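Local atomic coordinates of formate dehydrogenase (Pyrobaculum aerophilum, PDB entry 1QP8), a protein that binds NADPH and is probably an NAD(P)H-dependent oxidoreductase of the D-2-hydroxyacid dehydrogenase family, perhaps acting on glyoxylate or hydroxypyruvate. Residues Ala244-Ala247 with Glu248-Ser251; Val279-Leu282 with Ile283-Ala286. All blocks are in the same frame, centred on the assembly; numbering follows the deposited sequence.

Contact 1: Ala244-Ala247 with Glu248-Ser251; sequences AKDA and EFFS
The ring of F250 packs on the peptide oxygen of D246 and touches A247 CA obliquely. F250 CB is 3.7 Å from A247 O. CG stands anti to the carbonyl carbon (chi1 -46°), which turns the ring back along the chain. F250 CD1 then reaches A247 CA at 3.5 Å, and F250 CE1 meets D246 C. At the tip, F250 CZ packs on D246 CB at 3.8 Å. D246 O sits over the centre of this ring, 3.4 Å above its plane. The same oxygen accepts the amide of F249, F249 N to D246 O 2.8 Å, at an N-H...O angle of 158°. It also lies near the plane of the F249 ring, at its edge. A loop with a 3-10 turn leads here into the short helix 247-250, in the link between strands 231-234 and 255-257 of the Rossmann-type sheet. D246 is the N-cap residue, but its carboxylate is held by R217 and G239 N instead. R217 also forms a salt bridge with E248. An alanine at F250 takes the ring away and would probably leave D246 O uncovered on that side and W237 without its edge-to-face partner. Further on, S251 N makes a weak hydrogen bond to A247 O, 3.3 Å.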
ATOM      1  N   ALA A 244       0.765  26.636   2.633  1.00 44.47           N
ATOM      2  CA  ALA A 244       0.002  27.640   1.909  1.00 44.47           C
ATOM      3  C   ALA A 244       0.759  28.028   0.643  1.00 44.47           C
ATOM      4  O   ALA A 244       0.160  28.216  -0.407  1.00 44.47           O
ATOM      5  CB  ALA A 244      -0.203  28.858   2.785  1.00 46.70           C
ATOM      6  N   LYS A 245       2.082  28.110   0.749  1.00 49.07           N
ATOM      7  CA  LYS A 245       2.922  28.488  -0.374  1.00 49.07           C
ATOM      8  C   LYS A 245       2.844  27.536  -1.555  1.00 49.07           C
ATOM      9  O   LYS A 245       3.043  27.955  -2.700  1.00 49.07           O
ATOM     10  CB  LYS A 245       4.368  28.618   0.083  1.00 55.42           C
ATOM     11  CG  LYS A 245       4.594  29.733   1.067  1.00 55.42           C
ATOM     12  CD  LYS A 245       6.039  29.755   1.518  1.00 55.42           C
ATOM     13  CE  LYS A 245       6.252  30.783   2.628  1.00 55.42           C
ATOM     14  NZ  LYS A 245       7.625  30.738   3.228  1.00 55.42           N
ATOM     15  N   ASP A 246       2.558  26.264  -1.284  1.00 60.55           N
ATOM     16  CA  ASP A 246       2.456  25.257  -2.340  1.00 60.55           C
ATOM     17  C   ASP A 246       1.009  24.905  -2.690  1.00 60.55           C
ATOM     18  O   ASP A 246       0.733  23.881  -3.323  1.00 60.55           O
ATOM     19  CB  ASP A 246       3.205  23.995  -1.923  1.00 41.75           C
ATOM     20  CG  ASP A 246       4.715  24.192  -1.900  1.00 41.75           C
ATOM     21  OD1 ASP A 246       5.206  24.966  -2.744  1.00 41.75           O
ATOM     22  OD2 ASP A 246       5.414  23.564  -1.065  1.00 41.75           O
ATOM     23  N   ALA A 247       0.088  25.769  -2.288  1.00 45.78           N
ATOM     24  CA  ALA A 247      -1.322  25.553  -2.545  1.00 45.78           C
ATOM     25  C   ALA A 247      -1.636  25.360  -4.022  1.00 45.78           C
ATOM     26  O   ALA A 247      -2.597  24.671  -4.371  1.00 45.78           O
ATOM     27  CB  ALA A 247      -2.101  26.712  -2.009  1.00 19.87           C
ATOM     28  N   GLU A 248      -0.853  25.966  -4.902  1.00 53.64           N
ATOM     29  CA  GLU A 248      -1.130  25.795  -6.315  1.00 53.64           C
ATOM     30  C   GLU A 248      -0.973  24.346  -6.750  1.00 53.64           C
ATOM     31  O   GLU A 248      -1.440  23.961  -7.821  1.00 53.64           O
ATOM     32  CB  GLU A 248      -0.230  26.677  -7.162  1.00 52.73           C
ATOM     33  CG  GLU A 248       1.241  26.531  -6.906  1.00 52.73           C
ATOM     34  CD  GLU A 248       2.017  27.617  -7.622  1.00 52.73           C
ATOM     35  OE1 GLU A 248       2.054  27.601  -8.872  1.00 52.73           O
ATOM     36  OE2 GLU A 248       2.571  28.502  -6.938  1.00 52.73           O
ATOM     37  N   PHE A 249      -0.309  23.536  -5.929  1.00 43.52           N
ATOM     38  CA  PHE A 249      -0.143  22.136  -6.271  1.00 43.52           C
ATOM     39  C   PHE A 249      -1.379  21.378  -5.829  1.00 43.52           C
ATOM     40  O   PHE A 249      -1.915  20.551  -6.568  1.00 43.52           O
ATOM     41  CB  PHE A 249       1.084  21.530  -5.582  1.00 39.87           C
ATOM     42  CG  PHE A 249       2.383  21.740  -6.334  1.00 39.87           C
ATOM     43  CD1 PHE A 249       3.148  22.884  -6.136  1.00 39.87           C
ATOM     44  CD2 PHE A 249       2.821  20.801  -7.260  1.00 39.87           C
ATOM     45  CE1 PHE A 249       4.324  23.085  -6.851  1.00 39.87           C
ATOM     46  CE2 PHE A 249       3.995  20.998  -7.976  1.00 39.87           C
ATOM     47  CZ  PHE A 249       4.744  22.140  -7.772  1.00 39.87           C
ATOM     48  N   PHE A 250      -1.839  21.687  -4.624  1.00 34.99           N
ATOM     49  CA  PHE A 250      -2.995  21.014  -4.051  1.00 34.99           C
ATOM     50  C   PHE A 250      -4.283  21.154  -4.869  1.00 34.99           C
ATOM     51  O   PHE A 250      -5.190  20.319  -4.767  1.00 34.99           O
ATOM     52  CB  PHE A 250      -3.205  21.516  -2.622  1.00 24.71           C
ATOM     53  CG  PHE A 250      -1.935  21.558  -1.810  1.00 24.71           C
ATOM     54  CD1 PHE A 250      -1.736  22.551  -0.850  1.00 24.71           C
ATOM     55  CD2 PHE A 250      -0.905  20.650  -2.057  1.00 24.71           C
ATOM     56  CE1 PHE A 250      -0.534  22.645  -0.162  1.00 24.71           C
ATOM     57  CE2 PHE A 250       0.294  20.740  -1.376  1.00 24.71           C
ATOM     58  CZ  PHE A 250       0.489  21.743  -0.423  1.00 24.71           C
ATOM     59  N   SER A 251      -4.365  22.193  -5.692  1.00 28.99           N
ATOM     60  CA  SER A 251      -5.560  22.402  -6.498  1.00 28.99           C
ATOM     61  C   SER A 251      -5.461  21.682  -7.838  1.00 28.99           C
ATOM     62  O   SER A 251      -6.377  21.766  -8.675  1.00 28.99           O
ATOM     63  CB  SER A 251      -5.780  23.884  -6.746  1.00 29.51           C
ATOM     64  OG  SER A 251      -4.692  24.395  -7.485  1.00 29.51           O
TER

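Contact 2: Val279-Leu282 with Ile283-Ala286; sequences VRNL and ITYA
V279 and I283 meet one helical turn apart, through backbone and side chains together. The backbone bonds come first. I283 N donates to V279 O at 3.2 Å, Y285 N to N281 O at 3.1 Å, and A286 N to L282 O at 2.8 Å. The last has an N-H...O angle of 159°. These are i to i+4 bonds of the alpha helix 268-286. T284 N also points to R280 O, but the position of that oxygen is less certain.

The apolar contacts follow. V279 CG1 touches I283 CD1 at 3.8 Å. With CG1 anti to the backbone N (chi1 173°), beside the carbonyl carbon, V279 brings this methyl to I283 CD1. The two side chains cross obliquely. L282 CD1 approaches Y285 CD2 more loosely, at 4.4 Å. L282 O lies at the edge of the tyrosine ring, near its plane. Helix 11-18 covers the V279 and I283 side, with A13 and L17 on V279 and E16 on I283, while the loop residue F53 stacks on the Y285 ring and also touches L282.

Among the polar side chains, N281 is buried. Its OD1 accepts from R292 N, and its ND2 donates to Q55 OE1. The buried amide thus has a partner at both ends, which probably fixes its rotation.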
ATOM      1  N   VAL A 279      18.895   9.647  21.992  1.00 42.33           N
ATOM      2  CA  VAL A 279      19.477   9.628  23.316  1.00 42.33           C
ATOM      3  C   VAL A 279      20.449   8.473  23.425  1.00 42.33           C
ATOM      4  O   VAL A 279      21.445   8.561  24.145  1.00 42.33           O
ATOM      5  CB  VAL A 279      18.400   9.509  24.411  1.00 40.72           C
ATOM      6  CG1 VAL A 279      19.054   9.327  25.761  1.00 40.72           C
ATOM      7  CG2 VAL A 279      17.553  10.760  24.444  1.00 40.72           C
ATOM      8  N   ARG A 280      20.184   7.389  22.703  1.00 40.96           N
ATOM      9  CA  ARG A 280      21.109   6.259  22.773  1.00 40.96           C
ATOM     10  C   ARG A 280      22.412   6.547  22.050  1.00 40.96           C
ATOM     11  O   ARG A 280      23.480   6.147  22.500  1.00 40.96           O
ATOM     12  CB  ARG A 280      20.469   4.986  22.222  1.00 84.40           C
ATOM     13  CG  ARG A 280      19.229   4.600  22.994  1.00 84.40           C
ATOM     14  CD  ARG A 280      18.861   3.137  22.858  1.00 84.40           C
ATOM     15  NE  ARG A 280      17.463   2.930  23.232  1.00 84.40           N
ATOM     16  CZ  ARG A 280      16.435   3.148  22.417  1.00 84.40           C
ATOM     17  NH1 ARG A 280      16.648   3.569  21.175  1.00 84.40           N
ATOM     18  NH2 ARG A 280      15.193   2.967  22.849  1.00 84.40           N
ATOM     19  N   ASN A 281      22.329   7.279  20.948  1.00 45.60           N
ATOM     20  CA  ASN A 281      23.512   7.579  20.169  1.00 45.60           C
ATOM     21  C   ASN A 281      24.395   8.581  20.886  1.00 45.60           C
ATOM     22  O   ASN A 281      25.629   8.543  20.809  1.00 45.60           O
ATOM     23  CB  ASN A 281      23.103   8.135  18.815  1.00 37.21           C
ATOM     24  CG  ASN A 281      24.240   8.119  17.820  1.00 37.21           C
ATOM     25  OD1 ASN A 281      24.848   7.076  17.583  1.00 37.21           O
ATOM     26  ND2 ASN A 281      24.539   9.275  17.233  1.00 37.21           N
ATOM     27  N   LEU A 282      23.741   9.481  21.591  1.00 32.20           N
ATOM     28  CA  LEU A 282      24.426  10.522  22.311  1.00 32.20           C
ATOM     29  C   LEU A 282      25.210   9.908  23.462  1.00 32.20           C
ATOM     30  O   LEU A 282      26.337  10.315  23.758  1.00 32.20           O
ATOM     31  CB  LEU A 282      23.375  11.503  22.804  1.00 34.64           C
ATOM     32  CG  LEU A 282      23.726  12.786  23.521  1.00 34.64           C
ATOM     33  CD1 LEU A 282      24.973  13.349  22.936  1.00 34.64           C
ATOM     34  CD2 LEU A 282      22.543  13.762  23.394  1.00 34.64           C
ATOM     35  N   ILE A 283      24.617   8.903  24.094  1.00 43.54           N
ATOM     36  CA  ILE A 283      25.246   8.236  25.218  1.00 43.54           C
ATOM     37  C   ILE A 283      26.475   7.448  24.794  1.00 43.54           C
ATOM     38  O   ILE A 283      27.472   7.413  25.529  1.00 43.54           O
ATOM     39  CB  ILE A 283      24.246   7.309  25.928  1.00 43.02           C
ATOM     40  CG1 ILE A 283      23.160   8.159  26.581  1.00 43.02           C
ATOM     41  CG2 ILE A 283      24.944   6.478  26.977  1.00 43.02           C
ATOM     42  CD1 ILE A 283      22.026   7.364  27.141  1.00 43.02           C
ATOM     43  N   THR A 284      26.417   6.811  23.621  1.00 39.10           N
ATOM     44  CA  THR A 284      27.586   6.065  23.171  1.00 39.10           C
ATOM     45  C   THR A 284      28.679   7.071  22.857  1.00 39.10           C
ATOM     46  O   THR A 284      29.864   6.773  22.970  1.00 39.10           O
ATOM     47  CB  THR A 284      27.325   5.186  21.930  1.00 40.63           C
ATOM     48  OG1 THR A 284      28.278   5.522  20.915  1.00 40.63           O
ATOM     49  CG2 THR A 284      25.903   5.349  21.421  1.00 40.63           C
ATOM     50  N   TYR A 285      28.285   8.271  22.460  1.00 43.12           N
ATOM     51  CA  TYR A 285      29.280   9.290  22.214  1.00 43.12           C
ATOM     52  C   TYR A 285      29.865   9.629  23.582  1.00 43.12           C
ATOM     53  O   TYR A 285      31.078   9.672  23.767  1.00 43.12           O
ATOM     54  CB  TYR A 285      28.654  10.547  21.637  1.00 45.26           C
ATOM     55  CG  TYR A 285      29.546  11.749  21.830  1.00 45.26           C
ATOM     56  CD1 TYR A 285      30.622  11.983  20.977  1.00 45.26           C
ATOM     57  CD2 TYR A 285      29.350  12.617  22.906  1.00 45.26           C
ATOM     58  CE1 TYR A 285      31.483  13.046  21.186  1.00 45.26           C
ATOM     59  CE2 TYR A 285      30.198  13.678  23.127  1.00 45.26           C
ATOM     60  CZ  TYR A 285      31.266  13.890  22.264  1.00 45.26           C
ATOM     61  OH  TYR A 285      32.118  14.948  22.472  1.00 45.26           O
ATOM     62  N   ALA A 286      28.981   9.869  24.542  1.00 62.19           N
ATOM     63  CA  ALA A 286      29.388  10.218  25.899  1.00 62.19           C
ATOM     64  C   ALA A 286      30.312   9.184  26.530  1.00 62.19           C
ATOM     65  O   ALA A 286      31.277   9.534  27.194  1.00 62.19           O
ATOM     66  CB  ALA A 286      28.157  10.405  26.774  1.00 89.88           C
TER

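Overall arrangement
Contact 1 comes first along the chain and contact 2 follows later in series. Their centres are 40 Å apart, their nearest atoms about 30 Å, and they do not touch. They lie on opposite sides of the chain's centre. Contact 1 spans the loop that leads into helix 247-250 and the helix itself, between the last two strands of the six-stranded parallel sheet of the NADPH-binding domain. It also packs against Y113 and M108 of the second subunit. Contact 2 belongs to the last helix, 268-286, which packs on helix 11-18 near the start of the chain. After the nucleotide-binding domain the chain thus comes back to pack on its own N-terminal region, consistent with the two-domain build of this dehydrogenase family.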